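Local coordinates for nucleoprotein (Human coronavirus NL63, PDB 5EPW) that probably packages the positive-strand viral RNA genome into a helical ribonucleocapsid, this chain being its C-terminal, dimerization domain, at residues B[110-113]-B[114-118]. Sequence-based numbering, arbitrary orientation.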
loop_
_atom_site.group_PDB
_atom_site.type_symbol
_atom_site.label_atom_id
_atom_site.label_comp_id
_atom_site.label_asym_id
_atom_site.label_seq_id
_atom_site.Cartn_x
_atom_site.Cartn_y
_atom_site.Cartn_z
ATOM N N PRO B 110 -5.141 -3.485 17.655
ATOM C CA PRO B 110 -4.523 -4.647 18.225
ATOM C C PRO B 110 -4.440 -5.886 17.295
ATOM O O PRO B 110 -3.457 -6.600 17.340
ATOM C CB PRO B 110 -5.429 -4.990 19.436
ATOM C CG PRO B 110 -6.039 -3.692 19.733
ATOM C CD PRO B 110 -6.244 -2.912 18.487
ATOM N N LYS B 111 -5.485 -6.099 16.484
ATOM C CA LYS B 111 -5.451 -7.188 15.490
ATOM C C LYS B 111 -4.296 -6.993 14.477
ATOM O O LYS B 111 -3.629 -7.950 14.132
ATOM C CB LYS B 111 -6.766 -7.149 14.758
ATOM C CG LYS B 111 -6.936 -8.202 13.609
ATOM C CD LYS B 111 -6.822 -9.600 14.123
ATOM C CE LYS B 111 -7.174 -10.677 13.083
ATOM N NZ LYS B 111 -7.077 -12.023 13.736
ATOM N N PHE B 112 -4.163 -5.734 14.044
ATOM C CA PHE B 112 -3.019 -5.433 13.069
ATOM C C PHE B 112 -1.664 -5.787 13.707
ATOM O O PHE B 112 -0.826 -6.446 13.156
ATOM C CB PHE B 112 -3.156 -4.055 12.603
ATOM C CG PHE B 112 -2.244 -3.710 11.450
ATOM C CD1 PHE B 112 -0.927 -3.382 11.673
ATOM C CD2 PHE B 112 -2.756 -3.748 10.199
ATOM C CE1 PHE B 112 -0.111 -3.057 10.582
ATOM C CE2 PHE B 112 -1.986 -3.406 9.080
ATOM C CZ PHE B 112 -0.656 -3.101 9.284
ATOM N N ILE B 113 -1.450 -5.312 14.968
ATOM C CA ILE B 113 -0.225 -5.560 15.616
ATOM C C ILE B 113 0.099 -7.022 15.825
ATOM O O ILE B 113 1.237 -7.476 15.665
ATOM C CB ILE B 113 -0.185 -4.706 16.960
ATOM C CG1 ILE B 113 -0.054 -3.233 16.653
ATOM C CG2 ILE B 113 1.049 -5.151 17.734
ATOM C CD1 ILE B 113 -0.243 -2.270 17.820
ATOM N N GLU B 114 -0.922 -7.854 16.146
ATOM C CA GLU B 114 -0.784 -9.292 16.209
ATOM C C GLU B 114 -0.228 -9.931 14.974
ATOM O O GLU B 114 0.500 -10.906 14.998
ATOM C CB GLU B 114 -2.175 -9.951 16.537
ATOM C CG GLU B 114 -2.418 -10.152 18.032
ATOM C CD GLU B 114 -3.901 -10.397 18.369
ATOM O OE1 GLU B 114 -4.667 -10.879 17.499
ATOM O OE2 GLU B 114 -4.335 -9.988 19.497
ATOM N N GLN B 115 -0.554 -9.344 13.814
ATOM C CA GLN B 115 -0.143 -9.885 12.567
ATOM C C GLN B 115 1.326 -9.461 12.156
ATOM O O GLN B 115 1.829 -10.068 11.187
ATOM C CB GLN B 115 -1.097 -9.503 11.410
ATOM C CG GLN B 115 -2.492 -10.041 11.728
ATOM C CD GLN B 115 -2.536 -11.530 11.641
ATOM O OE1 GLN B 115 -2.042 -12.164 10.667
ATOM N NE2 GLN B 115 -3.167 -12.169 12.680
ATOM N N ILE B 116 1.870 -8.406 12.767
ATOM C CA ILE B 116 3.184 -7.901 12.366
ATOM C C ILE B 116 4.206 -8.930 12.742
ATOM O O ILE B 116 4.354 -9.267 13.952
ATOM C CB ILE B 116 3.499 -6.556 13.030
ATOM C CG1 ILE B 116 2.551 -5.511 12.667
ATOM C CG2 ILE B 116 4.921 -6.162 12.686
ATOM C CD1 ILE B 116 2.746 -4.187 13.345
ATOM N N SER B 117 4.950 -9.450 11.791
ATOM C CA SER B 117 5.909 -10.497 11.973
ATOM C C SER B 117 5.386 -11.694 12.770
ATOM O O SER B 117 6.116 -12.355 13.616
ATOM C CB SER B 117 7.181 -9.888 12.676
ATOM O OG SER B 117 7.795 -8.887 11.806
ATOM N N ALA B 118 4.161 -12.052 12.437
ATOM C CA ALA B 118 3.538 -13.232 13.009
ATOM C C ALA B 118 4.268 -14.506 12.762
ATOM O O ALA B 118 4.234 -15.492 13.597
ATOM C CB ALA B 118 2.107 -13.298 12.607
HETATM O O HOH W 1 -4.495 -12.012 15.201
HETATM O O HOH W 2 3.808 -7.419 16.747
#
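The polar ends of Lys-111, Glu-114 and Gln-115 are joined by one water rather than by direct bonds. The water donates to Glu-114 OE1 (2.6 Å) and accepts from Lys-111 NZ and Gln-115 NE2; NZ itself stays 4.6 Å from Glu-114 OE1, too far for a direct salt bridge. Lys-111, bent at chi2 (60°), runs alongside Gln-115, so that both nitrogens reach this water. The amide's other end, Gln-115 OE1, accepts from Asp-51 N, which should fix its flip.

Backbone bonding changes character along this stretch. Glu-114 N to Pro-110 O is a regular i to i+4 bond (3.1 Å, 163° at the hydrogen). Thereafter the i to i+3 bonds prevail: Gln-115 N meets Phe-112 O at 3.0 Å and Ile-116 N meets Ile-113 O at 3.1 Å, each donor above the carbonyl plane, while the i+4 alternatives are weak. A second water donates to Ile-113 O.

Apolar contact is modest: Ile-116 CD1 approaches Phe-112 CD1 obliquely at 4.1 Å.

This part of helix 109-115 lays Lys-111 and Gln-115 on helix 64-68 and Phe-112 on the Met-49 loop, while Phe-112 and Ile-116 also pack against Tyr-96 and Thr-85 of the second subunit, at the dimer interface.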